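Local coordinates for annexin B22 (Schistosoma mansoni, PDB 4MDU), which binds acidic phospholipid membranes in a calcium-dependent manner, aggregates liposomes when calcium is present, and forms a homodimer, at residues T54-I59 with S348-R353; L63-N68 with G360-Q365; D89-S92 with F98-V101; L102-V107 with K308-M313. All coordinates share one frame; numbering follows the deposited sequence.

Contact 1 of 4, residues T54-I59 with S348-R353; sequences TNELAI and SGDYRR
The carboxylates of Glu-56 and Asp-350, two flat groups whose planes lie 17° apart, approach across the junction of the first and fourth annexin repeats. No hydrogen bond joins them. Asp-350 OD2 instead lies against the aliphatic part of Glu-56, 3.4 Å from its CG, and the acidic oxygens stay farther apart, with Glu-56 OE1 4.0 Å from Asp-350 OD2. The bend at chi2 of Glu-56 (90°) turns its carboxylate back toward its own N-terminal turn and leaves CB and CG to face the aspartate. The ring of Phe-98, from helix 96-106, packs against both acidic side chains. Beside them, Leu-57, the next residue after Glu-56, brings CD2 to 4.0 Å from CG of Arg-353, about one turn beyond Asp-350. This apolar touch uses only the methylene part of the arginine; its guanidinium is engaged by Glu-361 in a salt bridge. Glu-56 and Thr-54 are ligands of a calcium ion in the calcium-bound protein, and this structure is the apo form. Two carboxylates so close would be expected to raise the local negative potential, which is consistent with a surface that receives a cation.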
loop_
_atom_site.group_PDB
_atom_site.type_symbol
_atom_site.label_atom_id
_atom_site.label_comp_id
_atom_site.label_asym_id
_atom_site.label_seq_id
_atom_site.Cartn_x
_atom_site.Cartn_y
_atom_site.Cartn_z
ATOM N N THR B 54 -11.674 35.296 20.426
ATOM C CA THR B 54 -11.527 33.914 20.876
ATOM C C THR B 54 -10.129 33.605 21.390
ATOM O O THR B 54 -9.144 33.765 20.673
ATOM C CB THR B 54 -11.871 32.908 19.762
ATOM O OG1 THR B 54 -13.295 32.787 19.648
ATOM C CG2 THR B 54 -11.283 31.540 20.083
ATOM N N ASN B 55 -10.057 33.158 22.640
ATOM C CA ASN B 55 -8.787 32.793 23.254
ATOM C C ASN B 55 -8.421 31.351 22.934
ATOM O O ASN B 55 -8.757 30.437 23.689
ATOM C CB ASN B 55 -8.845 32.988 24.771
ATOM C CG ASN B 55 -7.489 32.778 25.442
ATOM O OD1 ASN B 55 -7.340 32.991 26.646
ATOM N ND2 ASN B 55 -6.491 32.370 24.660
ATOM N N GLU B 56 -7.724 31.151 21.821
ATOM C CA GLU B 56 -7.399 29.802 21.357
ATOM C C GLU B 56 -6.538 29.019 22.343
ATOM O O GLU B 56 -6.802 27.844 22.594
ATOM C CB GLU B 56 -6.732 29.837 19.981
ATOM C CG GLU B 56 -7.480 30.692 18.966
ATOM C CD GLU B 56 -7.015 32.150 18.958
ATOM O OE1 GLU B 56 -5.843 32.416 19.313
ATOM O OE2 GLU B 56 -7.828 33.024 18.590
ATOM N N LEU B 57 -5.516 29.666 22.899
ATOM C CA LEU B 57 -4.628 29.007 23.855
ATOM C C LEU B 57 -5.382 28.453 25.060
ATOM O O LEU B 57 -5.067 27.369 25.553
ATOM C CB LEU B 57 -3.502 29.940 24.308
ATOM C CG LEU B 57 -2.490 30.286 23.213
ATOM C CD1 LEU B 57 -1.391 31.214 23.734
ATOM C CD2 LEU B 57 -1.885 29.022 22.622
ATOM N N ALA B 58 -6.378 29.197 25.528
ATOM C CA ALA B 58 -7.207 28.746 26.645
ATOM C C ALA B 58 -7.972 27.474 26.290
ATOM O O ALA B 58 -8.030 26.524 27.072
ATOM C CB ALA B 58 -8.179 29.843 27.060
ATOM N N ILE B 59 -8.563 27.472 25.102
ATOM C CA ILE B 59 -9.322 26.338 24.635
ATOM C C ILE B 59 -8.410 25.119 24.506
ATOM O O ILE B 59 -8.731 24.036 25.001
ATOM C CB ILE B 59 -9.994 26.637 23.275
ATOM C CG1 ILE B 59 -10.961 27.812 23.405
ATOM C CG2 ILE B 59 -10.724 25.403 22.742
ATOM C CD1 ILE B 59 -11.903 27.972 22.208
ATOM N N SER B 348 1.057 23.828 10.982
ATOM C CA SER B 348 1.140 25.132 11.639
ATOM C C SER B 348 -0.187 25.619 12.179
ATOM O O SER B 348 -1.183 24.896 12.180
ATOM C CB SER B 348 1.776 26.197 10.739
ATOM O OG SER B 348 1.074 26.327 9.532
ATOM N N GLY B 349 -0.181 26.846 12.673
ATOM C CA GLY B 349 -1.377 27.466 13.198
ATOM C C GLY B 349 -1.781 26.866 14.528
ATOM O O GLY B 349 -0.995 26.188 15.177
ATOM N N ASP B 350 -3.017 27.139 14.933
ATOM C CA ASP B 350 -3.566 26.639 16.176
ATOM C C ASP B 350 -3.716 25.112 16.161
ATOM O O ASP B 350 -3.809 24.466 17.197
ATOM C CB ASP B 350 -4.901 27.331 16.421
ATOM C CG ASP B 350 -4.715 28.794 16.757
ATOM O OD1 ASP B 350 -3.677 29.103 17.366
ATOM O OD2 ASP B 350 -5.581 29.624 16.421
ATOM N N TYR B 351 -3.742 24.563 14.960
ATOM C CA TYR B 351 -3.749 23.140 14.729
ATOM C C TYR B 351 -2.424 22.567 15.231
ATOM O O TYR B 351 -2.406 21.707 16.111
ATOM C CB TYR B 351 -3.965 22.912 13.227
ATOM C CG TYR B 351 -3.645 21.548 12.696
ATOM C CD1 TYR B 351 -4.274 20.413 13.200
ATOM C CD2 TYR B 351 -2.760 21.395 11.646
ATOM C CE1 TYR B 351 -3.991 19.168 12.699
ATOM C CE2 TYR B 351 -2.469 20.152 11.133
ATOM C CZ TYR B 351 -3.087 19.038 11.669
ATOM O OH TYR B 351 -2.808 17.787 11.159
ATOM N N ARG B 352 -1.316 23.067 14.692
ATOM C CA ARG B 352 0.011 22.662 15.164
ATOM C C ARG B 352 0.083 22.747 16.687
ATOM O O ARG B 352 0.532 21.815 17.369
ATOM C CB ARG B 352 1.097 23.559 14.549
ATOM C CG ARG B 352 2.414 23.577 15.332
ATOM C CD ARG B 352 3.581 23.984 14.455
ATOM N NE ARG B 352 3.486 25.374 14.029
ATOM C CZ ARG B 352 4.320 25.945 13.164
ATOM N NH1 ARG B 352 5.325 25.236 12.652
ATOM N NH2 ARG B 352 4.155 27.223 12.824
ATOM N N ARG B 353 -0.379 23.872 17.213
ATOM C CA ARG B 353 -0.317 24.129 18.640
ATOM C C ARG B 353 -1.125 23.078 19.394
ATOM O O ARG B 353 -0.680 22.548 20.415
ATOM C CB ARG B 353 -0.846 25.531 18.933
ATOM C CG ARG B 353 -0.612 26.016 20.352
ATOM C CD ARG B 353 0.854 26.418 20.592
ATOM N NE ARG B 353 1.326 25.694 21.753
ATOM C CZ ARG B 353 2.359 24.862 21.775
ATOM N NH1 ARG B 353 3.124 24.667 20.708
ATOM N NH2 ARG B 353 2.652 24.261 22.912
#

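Contact 2 of 4, residues L63-N68 with G360-Q365; sequences LARRTN and GEIYNQ
Arg-65, just past the end of helix 56-63, reaches the C-terminal tail and touches both Gly-360 and Ile-362. Leading up to it, Leu-63 and Ala-64 start a type I beta turn that closes at Arg-66 and brings Arg-65 round to face the tail. Its side chain, bent at chi2 and chi3 (both -52°), brings CD to 3.4 Å from Ile-362 CD1, while the guanidinium passes on to Gly-360, where NH1 lies 3.8 Å from Gly-360 N without bonding to it. The bonds of that group go elsewhere: NH1 donates to the carbonyl of Val-357, in the last turn of helix 349-358, and NH2 to that of Thr-29. Next in sequence, Arg-66 leads off in a different direction, to a salt bridge with Asp-41, and its NH1 makes a weak bond back to Arg-65 O at 3.4 Å. Thr-67 then caps the start of helix 68-82. On the tail side, Gly-360 has the positive phi of a Schellman motif ending helix 349-358. A cation donating to a helix-terminal carbonyl probably gains from the negative end of the helix dipole, while its methylenes supply an apolar surface for Ile-362.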
loop_
_atom_site.group_PDB
_atom_site.type_symbol
_atom_site.label_atom_id
_atom_site.label_comp_id
_atom_site.label_asym_id
_atom_site.label_seq_id
_atom_site.Cartn_x
_atom_site.Cartn_y
_atom_site.Cartn_z
ATOM N N LEU B 63 -8.864 21.275 26.428
ATOM C CA LEU B 63 -9.338 20.150 25.634
ATOM C C LEU B 63 -8.230 19.201 25.203
ATOM O O LEU B 63 -8.416 17.986 25.240
ATOM C CB LEU B 63 -10.118 20.656 24.419
ATOM C CG LEU B 63 -11.419 21.390 24.756
ATOM C CD1 LEU B 63 -12.029 22.018 23.509
ATOM C CD2 LEU B 63 -12.410 20.433 25.436
ATOM N N ALA B 64 -7.079 19.745 24.809
ATOM C CA ALA B 64 -5.925 18.921 24.434
ATOM C C ALA B 64 -5.098 18.448 25.645
ATOM O O ALA B 64 -4.032 17.833 25.484
ATOM C CB ALA B 64 -5.039 19.661 23.436
ATOM N N ARG B 65 -5.572 18.760 26.847
ATOM C CA ARG B 65 -4.975 18.216 28.072
ATOM C C ARG B 65 -5.940 17.359 28.913
ATOM O O ARG B 65 -5.711 17.154 30.100
ATOM C CB ARG B 65 -4.389 19.332 28.934
ATOM C CG ARG B 65 -3.203 20.090 28.290
ATOM C CD ARG B 65 -2.106 19.132 27.796
ATOM N NE ARG B 65 -1.687 18.197 28.833
ATOM C CZ ARG B 65 -1.149 17.004 28.597
ATOM N NH1 ARG B 65 -0.940 16.593 27.348
ATOM N NH2 ARG B 65 -0.815 16.214 29.615
ATOM N N ARG B 66 -7.004 16.855 28.298
ATOM C CA ARG B 66 -7.969 15.984 28.990
ATOM C C ARG B 66 -8.175 14.685 28.212
ATOM O O ARG B 66 -8.033 14.666 26.995
ATOM C CB ARG B 66 -9.322 16.694 29.145
ATOM C CG ARG B 66 -9.270 18.066 29.843
ATOM C CD ARG B 66 -9.122 17.959 31.377
ATOM N NE ARG B 66 -9.232 19.282 31.995
ATOM C CZ ARG B 66 -8.199 20.100 32.201
ATOM N NH1 ARG B 66 -6.970 19.706 31.868
ATOM N NH2 ARG B 66 -8.385 21.304 32.742
ATOM N N THR B 67 -8.526 13.599 28.903
ATOM C CA THR B 67 -8.818 12.359 28.205
ATOM C C THR B 67 -10.168 12.504 27.524
ATOM O O THR B 67 -10.931 13.438 27.815
ATOM C CB THR B 67 -8.945 11.193 29.170
ATOM O OG1 THR B 67 -10.134 11.374 29.944
ATOM C CG2 THR B 67 -7.751 11.122 30.097
ATOM N N ASN B 68 -10.456 11.582 26.615
ATOM C CA ASN B 68 -11.755 11.528 25.956
ATOM C C ASN B 68 -12.922 11.528 26.961
ATOM O O ASN B 68 -13.866 12.300 26.829
ATOM C CB ASN B 68 -11.837 10.303 25.046
ATOM C CG ASN B 68 -13.215 10.127 24.431
ATOM O OD1 ASN B 68 -13.583 10.848 23.510
ATOM N ND2 ASN B 68 -13.975 9.153 24.929
ATOM N N GLY B 360 2.146 17.066 25.205
ATOM C CA GLY B 360 2.615 17.594 26.474
ATOM C C GLY B 360 3.281 18.963 26.441
ATOM O O GLY B 360 3.553 19.557 27.493
ATOM N N GLU B 361 3.557 19.485 25.252
ATOM C CA GLU B 361 4.221 20.787 25.185
ATOM C C GLU B 361 3.231 21.939 25.313
ATOM O O GLU B 361 2.788 22.490 24.314
ATOM C CB GLU B 361 5.062 20.954 23.910
ATOM C CG GLU B 361 5.946 22.225 23.971
ATOM C CD GLU B 361 6.296 22.795 22.611
ATOM O OE1 GLU B 361 5.403 22.871 21.739
ATOM O OE2 GLU B 361 7.467 23.187 22.424
ATOM N N ILE B 362 2.895 22.299 26.546
ATOM C CA ILE B 362 1.962 23.391 26.814
ATOM C C ILE B 362 2.649 24.758 26.723
ATOM O O ILE B 362 3.688 24.976 27.348
ATOM C CB ILE B 362 1.355 23.278 28.234
ATOM C CG1 ILE B 362 0.353 22.122 28.318
ATOM C CG2 ILE B 362 0.661 24.579 28.616
ATOM C CD1 ILE B 362 0.725 20.913 27.493
ATOM N N TYR B 363 2.062 25.680 25.966
ATOM C CA TYR B 363 2.502 27.071 26.009
ATOM C C TYR B 363 1.437 27.950 26.649
ATOM O O TYR B 363 0.306 28.032 26.165
ATOM C CB TYR B 363 2.850 27.588 24.619
ATOM N N ASN B 364 1.805 28.596 27.750
ATOM C CA ASN B 364 0.893 29.481 28.459
ATOM C C ASN B 364 0.904 30.885 27.870
ATOM O O ASN B 364 1.832 31.256 27.144
ATOM C CB ASN B 364 1.241 29.526 29.947
ATOM C CG ASN B 364 0.185 28.867 30.809
ATOM O OD1 ASN B 364 -0.998 28.865 30.461
ATOM N ND2 ASN B 364 0.605 28.303 31.941
ATOM N N GLN B 365 -0.135 31.656 28.185
ATOM C CA GLN B 365 -0.276 33.021 27.685
ATOM C C GLN B 365 0.293 34.056 28.658
ATOM O O GLN B 365 1.191 33.757 29.445
ATOM C CB GLN B 365 -1.747 33.334 27.373
ATOM C CG GLN B 365 -2.746 32.865 28.427
#

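Contact 3 of 4, residues D89-S92 with F98-V101; sequences DLKS and FRKV
Arg-99 reaches from helix 96-106 to the backbone of helix 86-93, where its NH1 donates to Lys-91 O at 2.9 Å. The bond is nearly straight, with an angle of 170° at the hydrogen, and the oxygen lies almost in the guanidinium plane. Seen from the carbonyl, however, the donor stands 42° above the peptide plane. The second group in this first shell is the ammonium of Lys-91, placed over the centre of one guanidinium face with NZ 3.5 Å from Arg-99 CZ. The aliphatic portions also touch, with Lys-91 CG 3.5 Å from Arg-99 CD.

Torsions in both chains produce this layout. Arg-99 leaves its helix with CG opposite the backbone nitrogen (chi1 -175°) and bends at chi3 to bring NH1 to the carbonyl. Lys-91 touches the arginine with CG, then folds at chi3 and chi4, which carries NZ over the guanidinium.

Farther out, Thr-94, in the short link between the helices, touches the Arg-99 side chain and bonds through its hydroxyl to Leu-90 O. Cys-103 packs against Lys-91 from the next turn of helix 96-106. The contact thus bridges two consecutive helices of the first annexin repeat, close to Asp-93, a calcium ligand in the bound form.

Lys-91 O lies in the last turn of helix 86-93, where the helix dipole would probably make the carbonyl a more attractive acceptor for the guanidinium, whereas the overlying ammonium adds a second positive charge, a cost that solvent at this exposed lysine would probably reduce.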
loop_
_atom_site.group_PDB
_atom_site.type_symbol
_atom_site.label_atom_id
_atom_site.label_comp_id
_atom_site.label_asym_id
_atom_site.label_seq_id
_atom_site.Cartn_x
_atom_site.Cartn_y
_atom_site.Cartn_z
ATOM N N ASP B 89 -20.660 25.541 19.547
ATOM C CA ASP B 89 -20.051 26.796 19.954
ATOM C C ASP B 89 -18.577 26.864 19.569
ATOM O O ASP B 89 -18.069 27.929 19.211
ATOM C CB ASP B 89 -20.241 27.035 21.453
ATOM C CG ASP B 89 -21.640 27.501 21.786
ATOM O OD1 ASP B 89 -22.349 27.928 20.850
ATOM O OD2 ASP B 89 -22.031 27.445 22.973
ATOM N N LEU B 90 -17.888 25.732 19.635
ATOM C CA LEU B 90 -16.503 25.711 19.180
ATOM C C LEU B 90 -16.449 25.868 17.670
ATOM O O LEU B 90 -15.592 26.580 17.150
ATOM C CB LEU B 90 -15.781 24.436 19.609
ATOM C CG LEU B 90 -15.535 24.279 21.105
ATOM C CD1 LEU B 90 -14.931 22.915 21.376
ATOM C CD2 LEU B 90 -14.633 25.378 21.602
ATOM N N LYS B 91 -17.364 25.205 16.966
ATOM C CA LYS B 91 -17.367 25.299 15.509
ATOM C C LYS B 91 -17.643 26.721 15.029
ATOM O O LYS B 91 -16.994 27.214 14.106
ATOM C CB LYS B 91 -18.357 24.319 14.883
ATOM C CG LYS B 91 -17.680 23.180 14.126
ATOM C CD LYS B 91 -18.680 22.347 13.330
ATOM C CE LYS B 91 -19.257 23.128 12.151
ATOM N NZ LYS B 91 -18.230 23.465 11.118
ATOM N N SER B 92 -18.593 27.392 15.662
ATOM C CA SER B 92 -18.936 28.726 15.205
ATOM C C SER B 92 -17.915 29.783 15.662
ATOM O O SER B 92 -17.854 30.877 15.105
ATOM C CB SER B 92 -20.361 29.085 15.620
ATOM O OG SER B 92 -20.501 29.049 17.021
ATOM N N PHE B 98 -7.833 24.619 12.720
ATOM C CA PHE B 98 -8.073 24.620 14.141
ATOM C C PHE B 98 -9.436 23.998 14.408
ATOM O O PHE B 98 -9.562 23.102 15.239
ATOM C CB PHE B 98 -8.030 26.036 14.681
ATOM C CG PHE B 98 -8.067 26.108 16.172
ATOM C CD1 PHE B 98 -7.517 25.098 16.938
ATOM C CD2 PHE B 98 -8.645 27.193 16.810
ATOM C CE1 PHE B 98 -7.554 25.161 18.309
ATOM C CE2 PHE B 98 -8.682 27.265 18.186
ATOM C CZ PHE B 98 -8.137 26.249 18.938
ATOM N N ARG B 99 -10.456 24.468 13.696
ATOM C CA ARG B 99 -11.797 23.893 13.833
ATOM C C ARG B 99 -11.794 22.383 13.550
ATOM O O ARG B 99 -12.399 21.608 14.286
ATOM C CB ARG B 99 -12.796 24.616 12.928
ATOM C CG ARG B 99 -14.229 24.159 13.102
ATOM C CD ARG B 99 -15.215 25.229 12.645
ATOM N NE ARG B 99 -15.286 25.353 11.188
ATOM C CZ ARG B 99 -16.115 26.175 10.545
ATOM N NH1 ARG B 99 -16.940 26.961 11.225
ATOM N NH2 ARG B 99 -16.114 26.218 9.221
ATOM N N LYS B 100 -11.105 21.975 12.489
ATOM C CA LYS B 100 -10.982 20.561 12.158
ATOM C C LYS B 100 -10.489 19.757 13.361
ATOM O O LYS B 100 -11.124 18.798 13.791
ATOM C CB LYS B 100 -10.008 20.364 10.997
ATOM C CG LYS B 100 -10.644 20.195 9.644
ATOM C CD LYS B 100 -10.733 21.511 8.904
ATOM C CE LYS B 100 -11.302 21.298 7.507
ATOM N NZ LYS B 100 -10.555 20.223 6.790
ATOM N N VAL B 101 -9.355 20.153 13.916
ATOM C CA VAL B 101 -8.769 19.344 14.962
ATOM C C VAL B 101 -9.651 19.400 16.209
ATOM O O VAL B 101 -9.786 18.411 16.941
ATOM C CB VAL B 101 -7.297 19.747 15.250
ATOM C CG1 VAL B 101 -7.226 21.121 15.888
ATOM C CG2 VAL B 101 -6.630 18.697 16.138
#

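Contact 4 of 4, residues L102-V107 with K308-M313; sequences LCQLIV and KDYALM
Gln-104 of helix 96-106 meets Tyr-310 and Met-313 in a partly buried side-chain contact between the first and fourth annexin repeats, at the beginning of helix 311-320. No hydrogen bond crosses it; the fit rests on packing around one glutamine side chain.

The glutamine approaches the tyrosine at the ring edge. Its NE2 lies near the ring plane, 3.2 Å from Tyr-310 CE1, and its CD is 3.3 Å from the same carbon. Because the amide and ring planes are 81° apart, the amide stands almost upright against that edge, a geometry distinct from an amide stacked on an aromatic face. Bending at chi2 (-53°) swings the amide round to the tyrosine, while CG touches both the ring and the methionine, whose SD sits 3.6 Å from Gln-104 CG. In Met-313 the CG lies between backbone nitrogen and carbonyl carbon (chi1 73°), and a further bend at chi3 lets CE come 4.0 Å above the plane of the Tyr-310 ring, toward its rim. The tyrosine is thus met at its edge by the glutamine and on one face by a methyl group of its own segment.

Just before the helix, Asp-309 OD2 accepts a weak capping bond from Ala-311 N, 3.3 Å long, in the turn that carries Tyr-310.

Around this core, Met-313 also packs on Tyr-351 and Leu-355 of helix 349-358, and Leu-105 touches Thr-354 of that helix. On another flank of helix 96-106, Cys-103 and Ile-106 lie against helix 86-93, while Leu-312 packs toward helix 290-301.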
loop_
_atom_site.group_PDB
_atom_site.type_symbol
_atom_site.label_atom_id
_atom_site.label_comp_id
_atom_site.label_asym_id
_atom_site.label_seq_id
_atom_site.Cartn_x
_atom_site.Cartn_y
_atom_site.Cartn_z
ATOM N N LEU B 102 -10.275 20.548 16.441
ATOM C CA LEU B 102 -11.184 20.683 17.572
ATOM C C LEU B 102 -12.374 19.722 17.443
ATOM O O LEU B 102 -12.893 19.214 18.437
ATOM C CB LEU B 102 -11.698 22.108 17.698
ATOM C CG LEU B 102 -10.764 23.130 18.343
ATOM C CD1 LEU B 102 -11.435 24.498 18.416
ATOM C CD2 LEU B 102 -10.330 22.668 19.727
ATOM N N CYS B 103 -12.811 19.478 16.218
ATOM C CA CYS B 103 -13.965 18.629 16.039
ATOM C C CYS B 103 -13.585 17.177 16.278
ATOM O O CYS B 103 -14.345 16.444 16.881
ATOM C CB CYS B 103 -14.618 18.831 14.672
ATOM S SG CYS B 103 -15.671 20.317 14.580
ATOM N N GLN B 104 -12.403 16.767 15.834
ATOM C CA GLN B 104 -11.959 15.403 16.109
ATOM C C GLN B 104 -11.898 15.200 17.614
ATOM O O GLN B 104 -12.310 14.172 18.134
ATOM C CB GLN B 104 -10.599 15.137 15.464
ATOM C CG GLN B 104 -10.635 15.291 13.955
ATOM C CD GLN B 104 -11.731 14.453 13.333
ATOM O OE1 GLN B 104 -11.708 13.220 13.419
ATOM N NE2 GLN B 104 -12.712 15.115 12.714
ATOM N N LEU B 105 -11.429 16.228 18.307
ATOM C CA LEU B 105 -11.230 16.204 19.747
ATOM C C LEU B 105 -12.499 16.190 20.634
ATOM O O LEU B 105 -12.532 15.448 21.619
ATOM C CB LEU B 105 -10.310 17.376 20.119
ATOM C CG LEU B 105 -9.334 17.377 21.298
ATOM C CD1 LEU B 105 -8.553 16.073 21.505
ATOM C CD2 LEU B 105 -8.384 18.552 21.113
ATOM N N ILE B 106 -13.527 17.000 20.348
ATOM C CA ILE B 106 -14.674 17.020 21.281
ATOM C C ILE B 106 -15.702 15.938 21.008
ATOM O O ILE B 106 -16.699 15.850 21.712
ATOM C CB ILE B 106 -15.487 18.348 21.350
ATOM C CG1 ILE B 106 -15.449 19.054 20.021
ATOM C CG2 ILE B 106 -15.121 19.195 22.594
ATOM C CD1 ILE B 106 -16.094 18.264 18.964
ATOM N N VAL B 107 -15.475 15.152 19.967
ATOM C CA VAL B 107 -16.355 14.048 19.645
ATOM C C VAL B 107 -15.883 12.788 20.360
ATOM O O VAL B 107 -14.682 12.547 20.465
ATOM C CB VAL B 107 -16.421 13.849 18.125
ATOM C CG1 VAL B 107 -16.779 12.429 17.787
ATOM C CG2 VAL B 107 -17.431 14.834 17.530
ATOM N N LYS B 308 -5.943 17.639 5.538
ATOM C CA LYS B 308 -6.466 16.920 4.392
ATOM C C LYS B 308 -6.290 15.416 4.614
ATOM O O LYS B 308 -6.975 14.599 3.995
ATOM C CB LYS B 308 -5.762 17.381 3.105
ATOM C CG LYS B 308 -5.997 18.852 2.757
ATOM C CD LYS B 308 -5.340 19.249 1.429
ATOM N N ASP B 309 -5.356 15.064 5.496
ATOM C CA ASP B 309 -5.186 13.686 5.943
ATOM C C ASP B 309 -5.278 13.658 7.458
ATOM O O ASP B 309 -4.490 14.325 8.139
ATOM C CB ASP B 309 -3.839 13.110 5.511
ATOM C CG ASP B 309 -3.785 11.594 5.671
ATOM O OD1 ASP B 309 -4.246 10.906 4.738
ATOM O OD2 ASP B 309 -3.288 11.092 6.714
ATOM N N TYR B 310 -6.216 12.866 7.981
ATOM C CA TYR B 310 -6.551 12.921 9.398
ATOM C C TYR B 310 -5.705 12.020 10.264
ATOM O O TYR B 310 -5.828 12.058 11.489
ATOM C CB TYR B 310 -8.022 12.583 9.602
ATOM C CG TYR B 310 -8.927 13.769 9.453
ATOM C CD1 TYR B 310 -9.642 14.249 10.535
ATOM C CD2 TYR B 310 -9.055 14.419 8.237
ATOM C CE1 TYR B 310 -10.478 15.341 10.412
ATOM C CE2 TYR B 310 -9.883 15.521 8.103
ATOM C CZ TYR B 310 -10.597 15.975 9.195
ATOM O OH TYR B 310 -11.434 17.065 9.082
ATOM N N ALA B 311 -4.827 11.237 9.636
ATOM C CA ALA B 311 -4.063 10.215 10.353
ATOM C C ALA B 311 -3.211 10.768 11.495
ATOM O O ALA B 311 -3.228 10.234 12.610
ATOM C CB ALA B 311 -3.207 9.377 9.378
ATOM N N LEU B 312 -2.486 11.851 11.221
ATOM C CA LEU B 312 -1.597 12.435 12.217
ATOM C C LEU B 312 -2.340 12.826 13.470
ATOM O O LEU B 312 -1.936 12.465 14.583
ATOM C CB LEU B 312 -0.865 13.663 11.657
ATOM C CG LEU B 312 0.006 14.397 12.678
ATOM C CD1 LEU B 312 1.082 13.493 13.272
ATOM C CD2 LEU B 312 0.661 15.633 12.024
ATOM N N MET B 313 -3.420 13.584 13.299
ATOM C CA MET B 313 -4.198 14.016 14.456
ATOM C C MET B 313 -4.979 12.839 15.095
ATOM O O MET B 313 -5.106 12.781 16.316
ATOM C CB MET B 313 -5.097 15.237 14.124
ATOM C CG MET B 313 -6.318 14.966 13.251
ATOM S SD MET B 313 -7.378 16.426 12.989
ATOM C CE MET B 313 -6.796 16.942 11.387
#

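Three of the four contacts show how the terminal repeats of an annexin pack together. Contacts 1, 2 and 4 each pair the first repeat with the fourth, whereas contact 3 is internal to the first. In sequence, contacts 3 and 4 follow one another within the long span between the two halves of contact 1, and contacts 1 and 2 interleave. Helix 96-106 serves both contact 3 and contact 4, whose centres are about 11 Å apart; Phe-98 and Val-101 on it also pack against contact 1. Contacts 1 and 2 have centres about 10 Å apart: contact 1 uses the starts of helices 56-63 and 349-358, and contact 2 the chain that follows their ends. The Arg-353 to Glu-361 salt bridge ties them.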